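Local structure of putative L-alanine-DL-glutamate epimerase (Burkholderia xenovorans, 3GO2) at residues V121-N132 with R157-F167. The protein probably acts as a magnesium-dependent racemase or epimerase of the mandelate racemase/muconate lactonizing enzyme family. Sequence-based numbering, arbitrary orientation.
Sequences VYWSHCPTWRIN and RQFRAIKTNIF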
loop_
_atom_site.group_PDB
_atom_site.type_symbol
_atom_site.label_atom_id
_atom_site.label_comp_id
_atom_site.label_asym_id
_atom_site.label_seq_id
_atom_site.Cartn_x
_atom_site.Cartn_y
_atom_site.Cartn_z
ATOM N N VAL A 121 -20.374 11.704 -32.092
ATOM C CA VAL A 121 -19.936 12.921 -31.453
ATOM C C VAL A 121 -20.901 13.399 -30.388
ATOM O O VAL A 121 -22.027 12.907 -30.252
ATOM C CB VAL A 121 -19.657 14.072 -32.466
ATOM C CG1 VAL A 121 -18.569 13.662 -33.432
ATOM C CG2 VAL A 121 -20.927 14.506 -33.201
ATOM N N TYR A 122 -20.418 14.344 -29.597
ATOM C CA TYR A 122 -21.289 15.197 -28.796
ATOM C C TYR A 122 -21.072 16.642 -29.215
ATOM O O TYR A 122 -19.961 17.031 -29.589
ATOM C CB TYR A 122 -21.077 14.992 -27.290
ATOM C CG TYR A 122 -19.762 15.438 -26.653
ATOM C CD1 TYR A 122 -19.592 16.740 -26.182
ATOM C CD2 TYR A 122 -18.707 14.547 -26.497
ATOM C CE1 TYR A 122 -18.414 17.146 -25.583
ATOM C CE2 TYR A 122 -17.529 14.943 -25.872
ATOM C CZ TYR A 122 -17.391 16.228 -25.410
ATOM O OH TYR A 122 -16.204 16.613 -24.807
ATOM N N TRP A 123 -22.155 17.411 -29.219
ATOM C CA TRP A 123 -22.126 18.819 -29.532
ATOM C C TRP A 123 -21.695 19.551 -28.262
ATOM O O TRP A 123 -22.463 19.650 -27.283
ATOM C CB TRP A 123 -23.525 19.260 -30.021
ATOM C CG TRP A 123 -23.736 20.719 -30.264
ATOM C CD1 TRP A 123 -22.929 21.763 -29.900
ATOM C CD2 TRP A 123 -24.875 21.310 -30.915
ATOM N NE1 TRP A 123 -23.500 22.956 -30.272
ATOM C CE2 TRP A 123 -24.696 22.705 -30.891
ATOM C CE3 TRP A 123 -26.027 20.784 -31.508
ATOM C CZ2 TRP A 123 -25.629 23.601 -31.462
ATOM C CZ3 TRP A 123 -26.949 21.668 -32.072
ATOM C CH2 TRP A 123 -26.740 23.050 -32.044
ATOM N N SER A 124 -20.460 20.035 -28.293
ATOM C CA SER A 124 -19.832 20.644 -27.119
ATOM C C SER A 124 -20.126 22.129 -26.987
ATOM O O SER A 124 -20.622 22.763 -27.926
ATOM C CB SER A 124 -18.335 20.364 -27.168
ATOM O OG SER A 124 -17.720 20.556 -25.902
ATOM N N HIS A 125 -19.823 22.700 -25.825
ATOM C CA HIS A 125 -20.102 24.127 -25.570
ATOM C C HIS A 125 -21.517 24.515 -25.997
ATOM O O HIS A 125 -21.745 25.519 -26.723
ATOM C CB HIS A 125 -19.058 24.987 -26.244
ATOM C CG HIS A 125 -17.669 24.624 -25.811
ATOM N ND1 HIS A 125 -16.863 23.787 -26.548
ATOM C CD2 HIS A 125 -16.996 24.892 -24.665
ATOM C CE1 HIS A 125 -15.732 23.586 -25.890
ATOM N NE2 HIS A 125 -15.785 24.247 -24.750
ATOM N N CYS A 126 -22.446 23.713 -25.496
ATOM C CA CYS A 126 -23.856 23.748 -25.880
ATOM C C CYS A 126 -24.705 23.842 -24.629
ATOM O O CYS A 126 -24.975 22.819 -23.994
ATOM C CB CYS A 126 -24.199 22.467 -26.625
ATOM S SG CYS A 126 -25.956 22.396 -27.160
ATOM N N PRO A 127 -25.178 25.045 -24.283
ATOM C CA PRO A 127 -25.230 26.319 -25.031
ATOM C C PRO A 127 -24.117 27.330 -24.717
ATOM O O PRO A 127 -24.248 28.544 -24.962
ATOM C CB PRO A 127 -26.601 26.885 -24.613
ATOM C CG PRO A 127 -26.838 26.294 -23.228
ATOM C CD PRO A 127 -25.919 25.143 -23.006
ATOM N N THR A 128 -22.999 26.835 -24.190
ATOM C CA THR A 128 -21.926 27.691 -23.729
ATOM C C THR A 128 -21.462 28.770 -24.716
ATOM O O THR A 128 -21.314 29.932 -24.330
ATOM C CB THR A 128 -20.749 26.805 -23.317
ATOM O OG1 THR A 128 -21.222 25.802 -22.425
ATOM C CG2 THR A 128 -19.616 27.593 -22.714
ATOM N N TRP A 129 -21.232 28.381 -25.971
ATOM C CA TRP A 129 -20.831 29.308 -27.018
ATOM C C TRP A 129 -21.896 30.369 -27.314
ATOM O O TRP A 129 -21.558 31.521 -27.488
ATOM C CB TRP A 129 -20.478 28.544 -28.294
ATOM C CG TRP A 129 -19.065 28.005 -28.403
ATOM C CD1 TRP A 129 -18.535 27.377 -29.496
ATOM C CD2 TRP A 129 -18.016 28.033 -27.418
ATOM N NE1 TRP A 129 -17.236 27.010 -29.254
ATOM C CE2 TRP A 129 -16.895 27.397 -27.989
ATOM C CE3 TRP A 129 -17.926 28.503 -26.106
ATOM C CZ2 TRP A 129 -15.693 27.218 -27.297
ATOM C CZ3 TRP A 129 -16.730 28.350 -25.429
ATOM C CH2 TRP A 129 -15.628 27.707 -26.024
ATOM N N ARG A 130 -23.166 29.984 -27.355
ATOM C CA ARG A 130 -24.235 30.966 -27.581
ATOM C C ARG A 130 -24.440 31.902 -26.408
ATOM O O ARG A 130 -24.941 33.007 -26.569
ATOM C CB ARG A 130 -25.554 30.268 -27.942
ATOM C CG ARG A 130 -25.490 29.571 -29.284
ATOM C CD ARG A 130 -26.706 28.725 -29.583
ATOM N NE ARG A 130 -26.504 27.926 -30.779
ATOM C CZ ARG A 130 -27.471 27.327 -31.467
ATOM N NH1 ARG A 130 -28.740 27.427 -31.076
ATOM N NH2 ARG A 130 -27.168 26.633 -32.543
ATOM N N ILE A 131 -24.072 31.474 -25.210
ATOM C CA ILE A 131 -24.173 32.340 -24.047
ATOM C C ILE A 131 -22.962 33.260 -23.933
ATOM O O ILE A 131 -23.097 34.472 -23.681
ATOM C CB ILE A 131 -24.280 31.522 -22.739
ATOM C CG1 ILE A 131 -25.566 30.684 -22.706
ATOM C CG2 ILE A 131 -24.156 32.437 -21.507
ATOM C CD1 ILE A 131 -25.570 29.665 -21.585
ATOM N N ASN A 132 -21.765 32.684 -24.101
ATOM C CA ASN A 132 -20.515 33.400 -23.852
ATOM C C ASN A 132 -20.018 34.236 -25.028
ATOM O O ASN A 132 -19.393 35.290 -24.810
ATOM C CB ASN A 132 -19.402 32.421 -23.445
ATOM C CG ASN A 132 -19.617 31.799 -22.083
ATOM O OD1 ASN A 132 -20.497 32.190 -21.319
ATOM N ND2 ASN A 132 -18.767 30.840 -21.751
ATOM N N ARG A 157 -31.723 18.194 -34.685
ATOM C CA ARG A 157 -30.630 18.021 -35.640
ATOM C C ARG A 157 -29.942 16.641 -35.531
ATOM O O ARG A 157 -28.946 16.377 -36.223
ATOM C CB ARG A 157 -29.626 19.177 -35.499
ATOM C CG ARG A 157 -30.158 20.535 -35.990
ATOM C CD ARG A 157 -29.227 21.736 -35.679
ATOM N NE ARG A 157 -27.977 21.703 -36.430
ATOM C CZ ARG A 157 -27.024 22.637 -36.359
ATOM N NH1 ARG A 157 -27.160 23.692 -35.577
ATOM N NH2 ARG A 157 -25.917 22.515 -37.084
ATOM N N GLN A 158 -30.503 15.756 -34.691
ATOM C CA GLN A 158 -30.128 14.353 -34.580
ATOM C C GLN A 158 -28.807 14.136 -33.827
ATOM O O GLN A 158 -28.185 13.092 -33.964
ATOM C CB GLN A 158 -30.041 13.689 -35.961
ATOM C CG GLN A 158 -31.289 13.904 -36.817
ATOM C CD GLN A 158 -32.507 13.341 -36.161
ATOM O OE1 GLN A 158 -33.378 14.089 -35.700
ATOM N NE2 GLN A 158 -32.588 12.015 -36.086
ATOM N N PHE A 159 -28.383 15.125 -33.046
ATOM C CA PHE A 159 -27.205 14.919 -32.178
ATOM C C PHE A 159 -27.658 14.127 -30.993
ATOM O O PHE A 159 -28.814 14.264 -30.559
ATOM C CB PHE A 159 -26.527 16.242 -31.835
ATOM C CG PHE A 159 -25.833 16.829 -33.014
ATOM C CD1 PHE A 159 -26.465 17.777 -33.814
ATOM C CD2 PHE A 159 -24.603 16.330 -33.421
ATOM C CE1 PHE A 159 -25.837 18.272 -34.958
ATOM C CE2 PHE A 159 -23.970 16.825 -34.557
ATOM C CZ PHE A 159 -24.584 17.777 -35.326
ATOM N N ARG A 160 -26.790 13.224 -30.545
ATOM C CA ARG A 160 -27.147 12.235 -29.543
ATOM C C ARG A 160 -26.678 12.621 -28.154
ATOM O O ARG A 160 -27.034 11.937 -27.182
ATOM C CB ARG A 160 -26.509 10.906 -29.887
ATOM C CG ARG A 160 -26.894 10.365 -31.261
ATOM C CD ARG A 160 -25.966 9.259 -31.669
ATOM N NE ARG A 160 -26.277 8.775 -33.014
ATOM C CZ ARG A 160 -25.713 7.712 -33.585
ATOM N NH1 ARG A 160 -24.780 6.994 -32.945
ATOM N NH2 ARG A 160 -26.083 7.369 -34.815
ATOM N N ALA A 161 -25.855 13.665 -28.082
ATOM C CA ALA A 161 -25.261 14.132 -26.817
ATOM C C ALA A 161 -24.827 15.583 -26.923
ATOM O O ALA A 161 -24.430 16.039 -27.993
ATOM C CB ALA A 161 -24.095 13.252 -26.415
ATOM N N ILE A 162 -24.934 16.313 -25.813
ATOM C CA ILE A 162 -24.502 17.705 -25.723
ATOM C C ILE A 162 -23.731 17.906 -24.424
ATOM O O ILE A 162 -23.986 17.191 -23.453
ATOM C CB ILE A 162 -25.719 18.703 -25.755
ATOM C CG1 ILE A 162 -26.688 18.439 -24.614
ATOM C CG2 ILE A 162 -26.444 18.600 -27.097
ATOM C CD1 ILE A 162 -27.923 19.358 -24.635
ATOM N N LYS A 163 -22.806 18.870 -24.413
ATOM C CA LYS A 163 -22.065 19.214 -23.213
ATOM C C LYS A 163 -22.223 20.662 -22.835
ATOM O O LYS A 163 -22.063 21.532 -23.672
ATOM C CB LYS A 163 -20.590 18.903 -23.378
ATOM C CG LYS A 163 -19.828 18.945 -22.053
ATOM C CD LYS A 163 -18.397 18.363 -22.114
ATOM C CE LYS A 163 -17.348 19.306 -22.696
ATOM N NZ LYS A 163 -15.988 18.659 -22.808
ATOM N N THR A 164 -22.524 20.916 -21.566
ATOM C CA THR A 164 -22.598 22.279 -21.053
ATOM C C THR A 164 -21.569 22.499 -19.937
ATOM O O THR A 164 -20.846 21.579 -19.546
ATOM C CB THR A 164 -24.032 22.630 -20.545
ATOM O OG1 THR A 164 -24.128 24.045 -20.363
ATOM C CG2 THR A 164 -24.401 21.857 -19.248
ATOM N N ASN A 165 -21.534 23.722 -19.431
ATOM C CA ASN A 165 -20.611 24.138 -18.363
ATOM C C ASN A 165 -21.454 24.726 -17.214
ATOM O O ASN A 165 -22.628 24.355 -17.056
ATOM C CB ASN A 165 -19.602 25.127 -18.909
ATOM C CG ASN A 165 -18.730 24.540 -20.012
ATOM O OD1 ASN A 165 -17.568 24.126 -19.768
ATOM N ND2 ASN A 165 -19.261 24.490 -21.216
ATOM N N ILE A 166 -20.872 25.594 -16.402
ATOM C CA ILE A 166 -21.555 26.129 -15.218
ATOM C C ILE A 166 -22.023 27.564 -15.488
ATOM O O ILE A 166 -21.207 28.437 -15.836
ATOM C CB ILE A 166 -20.653 26.141 -13.964
ATOM C CG1 ILE A 166 -19.911 24.809 -13.795
ATOM C CG2 ILE A 166 -21.498 26.476 -12.688
ATOM C CD1 ILE A 166 -18.838 24.838 -12.703
ATOM N N PHE A 167 -23.329 27.787 -15.285
ATOM C CA PHE A 167 -23.951 29.073 -15.550
ATOM C C PHE A 167 -24.816 29.555 -14.410
ATOM O O PHE A 167 -25.563 28.779 -13.807
ATOM C CB PHE A 167 -24.775 29.030 -16.841
ATOM C CG PHE A 167 -23.931 28.920 -18.043
ATOM C CD1 PHE A 167 -23.314 30.049 -18.561
ATOM C CD2 PHE A 167 -23.653 27.687 -18.607
ATOM C CE1 PHE A 167 -22.480 29.929 -19.640
ATOM C CE2 PHE A 167 -22.808 27.594 -19.693
ATOM C CZ PHE A 167 -22.238 28.720 -20.188
HETATM O O HOH W 1 -24.183 13.078 -31.774
HETATM O O HOH W 2 -18.869 22.422 -23.032
HETATM O O HOH W 3 -25.268 25.941 -35.075
#
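W123 and I162 form a single parallel beta bridge where strand 118-123 meets 161-168, the barrel strand that follows helix 144-156 in this enolase-superfamily enzyme. W123 N donates to A161 O (2.9 Å) and W123 O accepts from K163 N (3.0 Å); further on, C126 N reaches K163 O. Side chains divide between the two flanks of the bridge. On one, the indole of W123, its CG anti to the backbone N, turns the edge of its six-membered ring to the face of F159 in an offset edge-to-face pair, planes 73° apart, while C126 SG lies over one indole face and also touches I162 CG2. R157 NH1 comes within 3.6 Å of W123 CH2; it and R130 share water 3, the R130 bond being weak. Both arginines form salt bridges with E153, and R130 NE a further one with D347, which also accepts from W123 NE1. On the other flank the Y122 ring lies across the K163 chain, with CE1 against CB and CD. A bend at chi3 (80°) brings K163 NZ to Y122 OH at 2.9 Å, and NZ also makes a salt bridge to E245, a magnesium ligand. K163 and H125 are 2-oxoglutarate-binding residues, although none is bound in this chain, and the strand pairing probably helps to position them. Beyond it, the short helix 128-132, whose N-cap is P127 after a cis peptide, sits on F167: I131 CD1 stands over the ring centre, 3.6 Å from the centroid, and N132 OD1 lies at its edge. N165, a fumarate-binding residue, uses ND2 twice, for water 2, which H125 N also holds, and for T128 OG1 at 2.7 Å, the hydroxyl tilted 16° out of the amide plane.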